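Local coordinates for putative GAF sensor protein (Burkholderia vietnamiensis, PDB 5HL6) that probably reduces free L-methionine-(R)-S-oxide to methionine, as a GAF-domain member of the free methionine sulfoxide reductase family, at residues 25-30 with 50-55; 63-68 with 84-89; 39-44 with 168-173; 18-23 with 149-154. All coordinates share one frame; numbering follows the deposited sequence.

Interaction 1: residues 25-30 with 50-55. With EDO (1,2-ethanediol), chain C.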
loop_
_atom_site.group_PDB
_atom_site.type_symbol
_atom_site.label_atom_id
_atom_site.label_comp_id
_atom_site.label_asym_id
_atom_site.label_seq_id
_atom_site.Cartn_x
_atom_site.Cartn_y
_atom_site.Cartn_z
ATOM N N ALA B 25 -20.635 -5.453 -6.877
ATOM C CA ALA B 25 -20.674 -6.911 -6.907
ATOM C C ALA B 25 -19.517 -7.472 -7.726
ATOM O O ALA B 25 -18.874 -8.444 -7.316
ATOM C CB ALA B 25 -22.018 -7.386 -7.463
ATOM N N THR B 26 -19.240 -6.875 -8.887
ATOM C CA THR B 26 -18.099 -7.307 -9.688
ATOM C C THR B 26 -16.790 -7.121 -8.929
ATOM O O THR B 26 -15.919 -8.000 -8.945
ATOM C CB THR B 26 -18.077 -6.536 -11.009
ATOM O OG1 THR B 26 -19.200 -6.932 -11.807
ATOM C CG2 THR B 26 -16.785 -6.794 -11.779
ATOM N N LEU B 27 -16.644 -5.982 -8.246
ATOM C CA LEU B 27 -15.422 -5.705 -7.497
ATOM C C LEU B 27 -15.256 -6.663 -6.319
ATOM O O LEU B 27 -14.127 -7.058 -5.998
ATOM C CB LEU B 27 -15.432 -4.244 -7.035
ATOM C CG LEU B 27 -14.144 -3.639 -6.478
ATOM C CD1 LEU B 27 -12.975 -3.898 -7.415
ATOM C CD2 LEU B 27 -14.313 -2.140 -6.248
ATOM N N ALA B 28 -16.365 -7.078 -5.696
ATOM C CA ALA B 28 -16.300 -8.039 -4.599
ATOM C C ALA B 28 -15.779 -9.389 -5.074
ATOM O O ALA B 28 -15.011 -10.055 -4.367
ATOM C CB ALA B 28 -17.680 -8.198 -3.960
ATOM N N GLU B 29 -16.199 -9.819 -6.262
ATOM C CA GLU B 29 -15.692 -11.082 -6.793
ATOM C C GLU B 29 -14.216 -10.969 -7.141
ATOM O O GLU B 29 -13.443 -11.905 -6.905
ATOM C CB GLU B 29 -16.504 -11.514 -8.013
ATOM C CG GLU B 29 -15.928 -12.728 -8.732
ATOM C CD GLU B 29 -15.795 -13.960 -7.833
ATOM O OE1 GLU B 29 -16.762 -14.287 -7.111
ATOM O OE2 GLU B 29 -14.719 -14.604 -7.853
ATOM N N GLN B 30 -13.802 -9.826 -7.698
ATOM C CA GLN B 30 -12.381 -9.599 -7.940
ATOM C C GLN B 30 -11.599 -9.627 -6.637
ATOM O O GLN B 30 -10.534 -10.253 -6.551
ATOM C CB GLN B 30 -12.165 -8.263 -8.643
ATOM C CG GLN B 30 -12.676 -8.183 -10.050
ATOM C CD GLN B 30 -12.436 -6.815 -10.630
ATOM O OE1 GLN B 30 -13.158 -5.866 -10.323
ATOM N NE2 GLN B 30 -11.400 -6.692 -11.451
ATOM N N ALA B 50 -5.033 -1.512 -3.168
ATOM C CA ALA B 50 -4.703 -1.143 -4.542
ATOM C C ALA B 50 -5.857 -1.442 -5.490
ATOM O O ALA B 50 -6.157 -0.648 -6.390
ATOM C CB ALA B 50 -3.444 -1.887 -4.997
ATOM N N LEU B 51 -6.512 -2.589 -5.310
ATOM C CA LEU B 51 -7.585 -2.976 -6.217
ATOM C C LEU B 51 -8.756 -2.000 -6.132
ATOM O O LEU B 51 -9.257 -1.516 -7.155
ATOM C CB LEU B 51 -8.041 -4.402 -5.894
ATOM C CG LEU B 51 -9.331 -4.831 -6.585
ATOM C CD1 LEU B 51 -9.113 -4.932 -8.091
ATOM C CD2 LEU B 51 -9.805 -6.164 -6.008
ATOM N N VAL B 52 -9.201 -1.690 -4.916
ATOM C CA VAL B 52 -10.359 -0.814 -4.774
ATOM C C VAL B 52 -10.038 0.585 -5.265
ATOM O O VAL B 52 -10.835 1.198 -5.988
ATOM C CB VAL B 52 -10.852 -0.806 -3.318
ATOM C CG1 VAL B 52 -12.034 0.151 -3.169
ATOM C CG2 VAL B 52 -11.236 -2.233 -2.901
ATOM N N TYR B 53 -8.867 1.109 -4.887
ATOM C CA TYR B 53 -8.505 2.469 -5.262
ATOM C C TYR B 53 -8.489 2.632 -6.776
ATOM O O TYR B 53 -8.894 3.673 -7.304
ATOM C CB TYR B 53 -7.143 2.825 -4.665
ATOM C CG TYR B 53 -6.695 4.240 -4.925
ATOM C CD1 TYR B 53 -7.179 5.291 -4.153
ATOM C CD2 TYR B 53 -5.780 4.530 -5.933
ATOM C CE1 TYR B 53 -6.770 6.586 -4.381
ATOM C CE2 TYR B 53 -5.362 5.833 -6.168
ATOM C CZ TYR B 53 -5.861 6.854 -5.384
ATOM O OH TYR B 53 -5.455 8.158 -5.602
ATOM N N HIS B 54 -8.058 1.604 -7.497
ATOM C CA HIS B 54 -7.926 1.766 -8.934
ATOM C C HIS B 54 -9.162 1.318 -9.696
ATOM O O HIS B 54 -9.221 1.511 -10.910
ATOM C CB HIS B 54 -6.659 1.055 -9.421
ATOM C CG HIS B 54 -5.409 1.813 -9.082
ATOM N ND1 HIS B 54 -4.681 1.578 -7.936
ATOM C CD2 HIS B 54 -4.807 2.857 -9.701
ATOM C CE1 HIS B 54 -3.663 2.420 -7.883
ATOM N NE2 HIS B 54 -3.717 3.208 -8.940
ATOM N N SER B 55 -10.179 0.797 -9.004
ATOM C CA SER B 55 -11.419 0.405 -9.662
ATOM C C SER B 55 -12.533 1.440 -9.553
ATOM O O SER B 55 -13.473 1.389 -10.353
ATOM C CB SER B 55 -11.919 -0.926 -9.088
ATOM O OG SER B 55 -10.916 -1.924 -9.214
HETATM C C1 EDO C . -8.371 6.947 -7.903
HETATM O O1 EDO C . -9.703 7.373 -8.230
HETATM C C2 EDO C . -7.736 6.244 -9.100
HETATM O O2 EDO C . -8.593 5.175 -9.524
#
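Leu27 of helix 20-35 reaches across to helix 41-55, which runs nearly antiparallel to it: the axes of the two short segments lie 10.8 Å apart at 152°. Its CB points toward the partner helix, and CG stands anti to the backbone N (chi1 -168°), which carries the fork of the side chain straight into the gap. There the branches part. Leu27 CD1 lies 3.9 Å from CG of Leu51 and also touches the hydroxyl end of Ser55, Leu27 CD1 to Ser55 OG measuring 3.4 Å. Both branches touch Ser55 CB, CD1 the more closely. Leu27 CD2 also nears Val52 CG1, loosely at 4.5 Å. Leu51 answers in kind: its own CG is anti to the backbone N, and while CG and CD1 face Leu27, Leu51 CD2 comes to 4.1 Å from CB of Gln30. Leu161 of helix 152-176 closes over Leu27 and Val52, so helices 20-35, 41-55 and 152-176 meet at this apolar patch; Pro81 of the second subunit packs on Leu51. On a different side of helix 41-55, a 1,2-ethanediol, probably from the crystallisation liquor, lies over one face of the Tyr53 ring and donates from O2 to the Tyr53 carbonyl. No hydrogen bond joins the two segments. Ser55 OG instead turns back to Leu51 O at 2.7 Å, from above the carbonyl plane, satisfying its hydroxyl within its own segment, so the pairing rests on branched aliphatic groups in van der Waals contact.

Interaction 2: residues 63-68 with 84-89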
loop_
_atom_site.group_PDB
_atom_site.type_symbol
_atom_site.label_atom_id
_atom_site.label_comp_id
_atom_site.label_asym_id
_atom_site.label_seq_id
_atom_site.Cartn_x
_atom_site.Cartn_y
_atom_site.Cartn_z
ATOM N N GLY B 63 -7.533 2.853 2.210
ATOM C CA GLY B 63 -6.632 1.993 2.954
ATOM C C GLY B 63 -7.155 1.678 4.341
ATOM O O GLY B 63 -8.263 2.073 4.724
ATOM N N PHE B 64 -6.310 0.976 5.096
ATOM C CA PHE B 64 -6.646 0.410 6.395
ATOM C C PHE B 64 -5.979 1.173 7.532
ATOM O O PHE B 64 -4.849 1.643 7.399
ATOM C CB PHE B 64 -6.173 -1.048 6.480
ATOM C CG PHE B 64 -6.885 -1.977 5.549
ATOM C CD1 PHE B 64 -8.057 -2.605 5.944
ATOM C CD2 PHE B 64 -6.372 -2.244 4.291
ATOM C CE1 PHE B 64 -8.725 -3.474 5.097
ATOM C CE2 PHE B 64 -7.019 -3.124 3.439
ATOM C CZ PHE B 64 -8.208 -3.737 3.844
ATOM N N TYR B 65 -6.670 1.259 8.669
ATOM C CA TYR B 65 -6.034 1.474 9.965
ATOM C C TYR B 65 -6.320 0.237 10.797
ATOM O O TYR B 65 -7.460 -0.249 10.820
ATOM C CB TYR B 65 -6.538 2.736 10.698
ATOM C CG TYR B 65 -6.174 4.040 10.031
ATOM C CD1 TYR B 65 -5.122 4.817 10.501
ATOM C CD2 TYR B 65 -6.896 4.508 8.940
ATOM C CE1 TYR B 65 -4.791 6.014 9.888
ATOM C CE2 TYR B 65 -6.577 5.690 8.323
ATOM C CZ TYR B 65 -5.521 6.444 8.788
ATOM O OH TYR B 65 -5.205 7.629 8.157
ATOM N N PHE B 66 -5.295 -0.294 11.450
ATOM C CA PHE B 66 -5.443 -1.503 12.248
ATOM C C PHE B 66 -5.358 -1.159 13.729
ATOM O O PHE B 66 -4.471 -0.408 14.154
ATOM C CB PHE B 66 -4.391 -2.547 11.854
ATOM C CG PHE B 66 -4.652 -3.163 10.507
ATOM C CD1 PHE B 66 -5.811 -3.899 10.289
ATOM C CD2 PHE B 66 -3.761 -2.999 9.461
ATOM C CE1 PHE B 66 -6.084 -4.461 9.052
ATOM C CE2 PHE B 66 -4.022 -3.569 8.212
ATOM C CZ PHE B 66 -5.185 -4.302 8.016
ATOM N N PHE B 67 -6.292 -1.704 14.501
ATOM C CA PHE B 67 -6.310 -1.535 15.945
ATOM C C PHE B 67 -5.172 -2.327 16.575
ATOM O O PHE B 67 -5.061 -3.541 16.365
ATOM C CB PHE B 67 -7.659 -1.997 16.485
ATOM C CG PHE B 67 -7.883 -1.665 17.921
ATOM C CD1 PHE B 67 -7.858 -0.344 18.354
ATOM C CD2 PHE B 67 -8.151 -2.664 18.840
ATOM C CE1 PHE B 67 -8.080 -0.031 19.692
ATOM C CE2 PHE B 67 -8.380 -2.357 20.175
ATOM C CZ PHE B 67 -8.338 -1.037 20.600
ATOM N N ASP B 68 -4.317 -1.650 17.349
ATOM C CA ASP B 68 -3.184 -2.312 17.981
ATOM C C ASP B 68 -3.474 -2.711 19.424
ATOM O O ASP B 68 -2.547 -2.995 20.186
ATOM C CB ASP B 68 -1.931 -1.434 17.897
ATOM C CG ASP B 68 -1.953 -0.244 18.859
ATOM O OD1 ASP B 68 -3.003 0.052 19.474
ATOM O OD2 ASP B 68 -0.894 0.407 18.988
ATOM N N VAL B 84 -1.085 8.719 11.026
ATOM C CA VAL B 84 -0.337 7.517 11.384
ATOM C C VAL B 84 -0.995 6.791 12.549
ATOM O O VAL B 84 -1.252 5.588 12.475
ATOM C CB VAL B 84 1.133 7.871 11.697
ATOM C CG1 VAL B 84 1.952 6.610 11.900
ATOM C CG2 VAL B 84 1.723 8.719 10.575
ATOM N N ARG B 85 -1.297 7.513 13.624
ATOM C CA ARG B 85 -2.006 6.965 14.772
ATOM C C ARG B 85 -3.260 7.779 15.048
ATOM O O ARG B 85 -3.235 9.015 15.002
ATOM C CB ARG B 85 -1.110 6.937 16.013
ATOM C CG ARG B 85 -0.076 5.839 15.922
ATOM C CD ARG B 85 0.910 5.794 17.072
ATOM N NE ARG B 85 1.759 4.632 16.851
ATOM C CZ ARG B 85 1.481 3.419 17.319
ATOM N NH1 ARG B 85 0.409 3.245 18.082
ATOM N NH2 ARG B 85 2.280 2.390 17.039
ATOM N N ILE B 86 -4.355 7.079 15.342
ATOM C CA ILE B 86 -5.639 7.715 15.633
ATOM C C ILE B 86 -6.220 7.085 16.895
ATOM O O ILE B 86 -6.425 5.865 16.948
ATOM C CB ILE B 86 -6.626 7.586 14.461
ATOM C CG1 ILE B 86 -6.053 8.235 13.203
ATOM C CG2 ILE B 86 -7.957 8.236 14.799
ATOM C CD1 ILE B 86 -6.863 7.959 11.968
ATOM N N ALA B 87 -6.494 7.916 17.903
ATOM C CA ALA B 87 -7.107 7.439 19.130
ATOM C C ALA B 87 -8.569 7.080 18.888
ATOM O O ALA B 87 -9.240 7.665 18.033
ATOM C CB ALA B 87 -7.012 8.498 20.229
ATOM N N LEU B 88 -9.055 6.100 19.647
ATOM C CA LEU B 88 -10.480 5.795 19.650
ATOM C C LEU B 88 -11.284 7.062 19.913
ATOM O O LEU B 88 -10.952 7.847 20.805
ATOM C CB LEU B 88 -10.790 4.735 20.709
ATOM C CG LEU B 88 -10.382 3.287 20.369
ATOM C CD1 LEU B 88 -10.740 2.338 21.494
ATOM C CD2 LEU B 88 -10.991 2.808 19.047
ATOM N N GLY B 89 -12.328 7.269 19.111
ATOM C CA GLY B 89 -13.190 8.421 19.259
ATOM C C GLY B 89 -12.727 9.688 18.572
ATOM O O GLY B 89 -13.487 10.662 18.538
HETATM O O HOH W 1 1.571 -0.059 18.066
#
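Arg85 NH1 is gripped by two carboxylates, Asp68 OD2 within the contact and Glu71 OE2 outside it. NH1 of Arg85 donates to Asp68 OD2 at 3.3 Å, a long but fairly straight salt bridge (163°). The carboxylate oxygen lies at the edge of the guanidinium, near its plane, yet is itself met from above the carboxylate plane, the two flat groups being turned 50° apart. Water 1 closes the ring, accepting from Arg85 NH2 and donating to Asp68 OD2, both at 2.7 Å. NE pairs with Glu38 of the second subunit, the strongest partner of the arginine; these carboxylates probably keep it charged. The extended chain from CG to NE lets Arg85 reach back to Asp68 although its CB points away. Asp68 is steadied in turn, its OD1 accepting from the backbone N of Thr70 and Glu71.

Next along the two segments, Ile86 lays CD1 over one face of the Tyr65 ring, 3.9 Å from its centroid and 24° off the normal, a CH-pi contact displaced toward the rim at CE1. Farther along, Leu88 CD1 lies 4.0 Å from Phe67 CE1, the two side chains crossing at about a right angle.

Tyr65 and Ile86 both pack on Cys93 and on Cys117, which forms a disulfide with Cys83, a cysteine cluster consistent with the proposed reductase family. The contact bridges over strand 72-77 at one end of the antiparallel GAF sheet, from outermost strand 85-86 to strand 61-67, with helix 91-99 carrying Cys93 and, under Leu88, Ala97.

Interaction 3: residues 39-44 with 168-173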
loop_
_atom_site.group_PDB
_atom_site.type_symbol
_atom_site.label_atom_id
_atom_site.label_comp_id
_atom_site.label_asym_id
_atom_site.label_seq_id
_atom_site.Cartn_x
_atom_site.Cartn_y
_atom_site.Cartn_z
ATOM N N PRO B 39 -1.900 -16.535 1.721
ATOM C CA PRO B 39 -2.015 -16.591 3.186
ATOM C C PRO B 39 -1.651 -15.294 3.893
ATOM O O PRO B 39 -2.171 -15.033 4.981
ATOM C CB PRO B 39 -1.050 -17.722 3.571
ATOM C CG PRO B 39 -0.106 -17.818 2.437
ATOM C CD PRO B 39 -0.899 -17.485 1.213
ATOM N N ASP B 40 -0.774 -14.473 3.304
ATOM C CA ASP B 40 -0.199 -13.346 4.028
ATOM C C ASP B 40 -1.191 -12.192 4.136
ATOM O O ASP B 40 -1.665 -11.666 3.123
ATOM C CB ASP B 40 1.089 -12.870 3.364
ATOM C CG ASP B 40 1.830 -11.874 4.225
ATOM O OD1 ASP B 40 2.615 -12.323 5.090
ATOM O OD2 ASP B 40 1.610 -10.654 4.045
ATOM N N LEU B 41 -1.461 -11.772 5.376
ATOM C CA LEU B 41 -2.499 -10.780 5.641
ATOM C C LEU B 41 -2.093 -9.401 5.131
ATOM O O LEU B 41 -2.904 -8.686 4.539
ATOM C CB LEU B 41 -2.778 -10.730 7.138
ATOM C CG LEU B 41 -3.774 -9.645 7.564
ATOM C CD1 LEU B 41 -5.130 -9.891 6.897
ATOM C CD2 LEU B 41 -3.915 -9.579 9.093
ATOM N N ILE B 42 -0.836 -9.022 5.338
ATOM C CA ILE B 42 -0.381 -7.703 4.908
ATOM C C ILE B 42 -0.388 -7.610 3.386
ATOM O O ILE B 42 -0.801 -6.594 2.819
ATOM C CB ILE B 42 1.001 -7.408 5.514
ATOM C CG1 ILE B 42 0.867 -7.223 7.026
ATOM C CG2 ILE B 42 1.643 -6.164 4.867
ATOM C CD1 ILE B 42 -0.019 -6.047 7.399
ATOM N N ALA B 43 0.015 -8.688 2.701
ATOM C CA ALA B 43 -0.061 -8.717 1.242
ATOM C C ALA B 43 -1.498 -8.531 0.771
ATOM O O ALA B 43 -1.766 -7.765 -0.165
ATOM C CB ALA B 43 0.498 -10.049 0.706
ATOM N N ASN B 44 -2.440 -9.243 1.392
ATOM C CA ASN B 44 -3.836 -9.099 0.990
ATOM C C ASN B 44 -4.354 -7.692 1.270
ATOM O O ASN B 44 -5.078 -7.122 0.448
ATOM C CB ASN B 44 -4.701 -10.156 1.684
ATOM C CG ASN B 44 -4.462 -11.537 1.119
ATOM O OD1 ASN B 44 -4.217 -11.685 -0.083
ATOM N ND2 ASN B 44 -4.504 -12.547 1.971
ATOM N N HIS B 168 -12.238 -13.554 3.750
ATOM C CA HIS B 168 -11.335 -14.342 2.911
ATOM C C HIS B 168 -9.867 -13.975 3.087
ATOM O O HIS B 168 -9.004 -14.594 2.450
ATOM C CB HIS B 168 -11.743 -14.216 1.439
ATOM C CG HIS B 168 -13.086 -14.811 1.135
ATOM N ND1 HIS B 168 -13.248 -16.119 0.729
ATOM C CD2 HIS B 168 -14.331 -14.280 1.193
ATOM C CE1 HIS B 168 -14.532 -16.363 0.540
ATOM N NE2 HIS B 168 -15.212 -15.265 0.817
ATOM N N ALA B 169 -9.554 -12.993 3.931
ATOM C CA ALA B 169 -8.162 -12.728 4.274
ATOM C C ALA B 169 -7.953 -12.751 5.781
ATOM O O ALA B 169 -7.139 -13.542 6.266
ATOM C CB ALA B 169 -7.686 -11.388 3.684
ATOM N N TRP B 170 -8.668 -11.918 6.543
ATOM C CA TRP B 170 -8.340 -11.776 7.958
ATOM C C TRP B 170 -8.789 -12.993 8.757
ATOM O O TRP B 170 -7.977 -13.627 9.447
ATOM C CB TRP B 170 -8.960 -10.501 8.536
ATOM C CG TRP B 170 -8.414 -10.194 9.898
ATOM C CD1 TRP B 170 -7.371 -9.359 10.195
ATOM C CD2 TRP B 170 -8.862 -10.732 11.149
ATOM N NE1 TRP B 170 -7.152 -9.338 11.551
ATOM C CE2 TRP B 170 -8.054 -10.170 12.160
ATOM C CE3 TRP B 170 -9.884 -11.618 11.515
ATOM C CZ2 TRP B 170 -8.228 -10.470 13.515
ATOM C CZ3 TRP B 170 -10.043 -11.931 12.861
ATOM C CH2 TRP B 170 -9.224 -11.349 13.847
ATOM N N GLN B 171 -10.090 -13.314 8.705
ATOM C CA GLN B 171 -10.615 -14.433 9.488
ATOM C C GLN B 171 -10.014 -15.754 9.033
ATOM O O GLN B 171 -9.795 -16.658 9.848
ATOM C CB GLN B 171 -12.133 -14.493 9.377
ATOM C CG GLN B 171 -12.791 -15.361 10.459
ATOM C CD GLN B 171 -12.782 -14.678 11.816
ATOM O OE1 GLN B 171 -13.280 -13.556 11.960
ATOM N NE2 GLN B 171 -12.233 -15.356 12.827
ATOM N N LYS B 172 -9.777 -15.890 7.726
ATOM C CA LYS B 172 -9.078 -17.062 7.199
ATOM C C LYS B 172 -7.738 -17.267 7.902
ATOM O O LYS B 172 -7.415 -18.377 8.344
ATOM C CB LYS B 172 -8.879 -16.904 5.689
ATOM C CG LYS B 172 -7.871 -17.880 5.072
ATOM C CD LYS B 172 -7.613 -17.585 3.591
ATOM C CE LYS B 172 -6.509 -16.531 3.385
ATOM N NZ LYS B 172 -6.467 -16.023 1.972
ATOM N N ALA B 173 -6.942 -16.199 8.026
ATOM C CA ALA B 173 -5.643 -16.351 8.677
ATOM C C ALA B 173 -5.805 -16.612 10.170
ATOM O O ALA B 173 -5.122 -17.476 10.735
ATOM C CB ALA B 173 -4.774 -15.111 8.441
HETATM O O HOH W 2 -4.559 -13.414 4.800
#
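Pro39 leads into an N-capped helix, 41-55, whose first turn docks against the C-terminal part of helix 152-176 on the helical side of the GAF domain. The proline's carbonyl O faces CB of Ala173 at 4.3 Å. Asp40 is the N-cap: its OD2 accepts from Ala43 N at 2.9 Å through the anti lone pair, tying the cap to its own helix. Leu41 makes the chief apolar contact, where the partner helix widens into a pi-type turn at 168-170. With CG anti to the backbone N (chi1 175°), it lies alongside Trp170, the two pointing the same way; Leu41 CD2 comes to 3.6 Å from Trp170 CD1, and CD1 meets the Trp170 backbone and CB of Ala169. Ile42 packs on Ile42 of the second subunit. Asn44 sets CB and its amide against the methyl of Ala169. Its ND2 donates to the carbonyl O of Glu38, which also receives Lys172 NZ; the lysine, bent at chi3 (86°), curls back to its own helix, Lys172 NZ donating to His168 O at 3.0 Å. Water 2 links both segments, accepting from Asn44 ND2 and donating to Pro39 O at 2.9 Å and to Ala169 O at 3.0 Å.

Interaction 4: residues 18-23 with 149-154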
loop_
_atom_site.group_PDB
_atom_site.type_symbol
_atom_site.label_atom_id
_atom_site.label_comp_id
_atom_site.label_asym_id
_atom_site.label_seq_id
_atom_site.Cartn_x
_atom_site.Cartn_y
_atom_site.Cartn_z
ATOM N N ALA B 18 -22.828 -0.072 -15.890
ATOM C CA ALA B 18 -23.413 -0.781 -14.766
ATOM C C ALA B 18 -23.795 0.177 -13.645
ATOM O O ALA B 18 -23.224 1.264 -13.495
ATOM C CB ALA B 18 -22.436 -1.825 -14.233
ATOM N N SER B 19 -24.771 -0.244 -12.849
ATOM C CA SER B 19 -25.175 0.504 -11.674
ATOM C C SER B 19 -24.151 0.319 -10.558
ATOM O O SER B 19 -23.239 -0.511 -10.644
ATOM C CB SER B 19 -26.556 0.052 -11.209
ATOM O OG SER B 19 -26.550 -1.336 -10.927
ATOM N N LYS B 20 -24.313 1.108 -9.491
ATOM C CA LYS B 20 -23.414 0.977 -8.347
ATOM C C LYS B 20 -23.459 -0.434 -7.775
ATOM O O LYS B 20 -22.421 -1.000 -7.408
ATOM C CB LYS B 20 -23.769 2.002 -7.271
ATOM C CG LYS B 20 -23.322 3.410 -7.589
ATOM C CD LYS B 20 -23.316 4.289 -6.349
ATOM C CE LYS B 20 -22.776 5.672 -6.673
ATOM N NZ LYS B 20 -22.598 6.502 -5.454
ATOM N N ALA B 21 -24.655 -1.023 -7.702
ATOM C CA ALA B 21 -24.793 -2.355 -7.125
ATOM C C ALA B 21 -24.028 -3.389 -7.943
ATOM O O ALA B 21 -23.311 -4.230 -7.388
ATOM C CB ALA B 21 -26.273 -2.727 -7.023
ATOM N N GLU B 22 -24.163 -3.334 -9.270
ATOM C CA GLU B 22 -23.471 -4.296 -10.123
ATOM C C GLU B 22 -21.962 -4.099 -10.070
ATOM O O GLU B 22 -21.206 -5.077 -10.002
ATOM C CB GLU B 22 -23.980 -4.183 -11.558
ATOM C CG GLU B 22 -25.406 -4.669 -11.739
ATOM C CD GLU B 22 -25.988 -4.272 -13.076
ATOM O OE1 GLU B 22 -25.574 -3.224 -13.614
ATOM O OE2 GLU B 22 -26.854 -5.010 -13.594
ATOM N N LEU B 23 -21.505 -2.842 -10.086
ATOM C CA LEU B 23 -20.069 -2.580 -10.045
ATOM C C LEU B 23 -19.452 -3.073 -8.743
ATOM O O LEU B 23 -18.381 -3.690 -8.752
ATOM C CB LEU B 23 -19.801 -1.085 -10.243
ATOM N N ARG B 149 -19.376 12.332 -2.613
ATOM C CA ARG B 149 -19.062 11.264 -3.555
ATOM C C ARG B 149 -19.713 9.940 -3.157
ATOM O O ARG B 149 -20.013 9.116 -4.030
ATOM C CB ARG B 149 -17.543 11.111 -3.668
ATOM C CG ARG B 149 -17.031 9.766 -4.198
ATOM C CD ARG B 149 -17.172 9.654 -5.703
ATOM N NE ARG B 149 -16.555 8.434 -6.230
ATOM C CZ ARG B 149 -17.154 7.248 -6.270
ATOM N NH1 ARG B 149 -18.387 7.110 -5.797
ATOM N NH2 ARG B 149 -16.522 6.198 -6.782
ATOM N N PHE B 150 -19.959 9.725 -1.865
ATOM C CA PHE B 150 -20.457 8.453 -1.356
ATOM C C PHE B 150 -21.891 8.600 -0.858
ATOM O O PHE B 150 -22.180 9.455 -0.011
ATOM C CB PHE B 150 -19.560 7.925 -0.231
ATOM C CG PHE B 150 -18.101 7.873 -0.597
ATOM C CD1 PHE B 150 -17.632 6.923 -1.488
ATOM C CD2 PHE B 150 -17.199 8.779 -0.052
ATOM C CE1 PHE B 150 -16.290 6.876 -1.831
ATOM C CE2 PHE B 150 -15.858 8.742 -0.394
ATOM C CZ PHE B 150 -15.404 7.789 -1.282
ATOM N N ASP B 151 -22.783 7.758 -1.380
ATOM C CA ASP B 151 -24.166 7.681 -0.941
ATOM C C ASP B 151 -24.410 6.326 -0.284
ATOM O O ASP B 151 -23.480 5.543 -0.056
ATOM C CB ASP B 151 -25.119 7.935 -2.115
ATOM C CG ASP B 151 -24.906 6.971 -3.279
ATOM O OD1 ASP B 151 -24.576 5.786 -3.047
ATOM O OD2 ASP B 151 -25.084 7.401 -4.438
ATOM N N ASP B 152 -25.680 6.033 0.005
ATOM C CA ASP B 152 -25.982 4.793 0.707
ATOM C C ASP B 152 -25.668 3.556 -0.128
ATOM O O ASP B 152 -25.444 2.481 0.443
ATOM C CB ASP B 152 -27.445 4.767 1.142
ATOM C CG ASP B 152 -27.688 3.768 2.248
ATOM O OD1 ASP B 152 -26.956 3.825 3.262
ATOM O OD2 ASP B 152 -28.582 2.907 2.091
ATOM N N GLU B 153 -25.650 3.680 -1.459
ATOM C CA GLU B 153 -25.218 2.564 -2.295
ATOM C C GLU B 153 -23.727 2.312 -2.139
ATOM O O GLU B 153 -23.287 1.157 -2.112
ATOM C CB GLU B 153 -25.559 2.834 -3.760
ATOM C CG GLU B 153 -27.018 2.644 -4.122
ATOM C CD GLU B 153 -27.262 2.819 -5.607
ATOM O OE1 GLU B 153 -27.098 3.953 -6.109
ATOM O OE2 GLU B 153 -27.598 1.817 -6.277
ATOM N N ASP B 154 -22.932 3.381 -2.039
ATOM C CA ASP B 154 -21.517 3.209 -1.728
ATOM C C ASP B 154 -21.338 2.644 -0.328
ATOM O O ASP B 154 -20.429 1.841 -0.083
ATOM C CB ASP B 154 -20.770 4.537 -1.860
ATOM C CG ASP B 154 -20.719 5.036 -3.282
ATOM O OD1 ASP B 154 -20.098 4.347 -4.119
ATOM O OD2 ASP B 154 -21.292 6.118 -3.558
HETATM O O HOH W 3 -21.193 8.703 -6.747
#
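Lys20, in the first turn of helix 20-35, stretches its whole side chain across the start of helix 152-176 and ends between two aspartates. The chain is extended beyond CG; it meets the side chain of Asp151 tip to tip and crosses that of Asp154 obliquely. Lys20 NZ donates to Asp151 OD2 at 2.8 Å and to Asp154 OD2 at 2.3 Å, the latter too short for an ordinary salt bridge and best read as a tight or strained spot of the model. Both oxygens are met from above their carboxylate planes, 52° and 34° out. Glu153 crosses the lysine stem obliquely lower down, its CB 3.7 Å from Lys20 CD, so that methylene packs on methylene.

The aspartates are held in place by a capping box. Asp151 is the N-cap, its OD1 accepting from Asp154 N almost along the C-O axis; Asp154 OD2 returns the bond, taking Asp151 N on its anti lone pair, so that OD2 has two donors, Lys20 NZ and the N-cap N-H. Tyr24 OH hydrogen-bonds to Asp154 OD1, and the guanidinium of Arg149, whose NE donates to Asp57 O, makes a long salt bridge with that oxygen. Water 3 accepts from Lys20 NZ and donates to Arg149 O.

Two carboxylates thus offset one ammonium beside another cation, Arg149 NH1 lying 4.3 Å from Lys20 NZ. This balance probably keeps the lysine protonated and both aspartates ionised, and it fastens two helix starts together by charge.

How the interactions relate
Interactions 1, 3 and 4 tie together helices 20-35, 41-55 and 152-176. Helix 20-35 serves 4 and then 1, whose centres are 13 Å apart; helix 41-55 carries 3 at its start and 1 at its end, 16 Å apart between centres. Interaction 2 joins an edge strand to an inner one and packs against Cys117 of the Cys83-Cys117 disulfide, probably part of the redox site; interactions 1 and 4 lie on the opposite side of the chain's centre from it. Its nearest atoms come within about 5 Å of interaction 3. Interactions 1, 2 and 3 touch the second subunit, where Arg85 of one chain packs on Pro39 of the other, linking 2 with 3; interaction 4 does not.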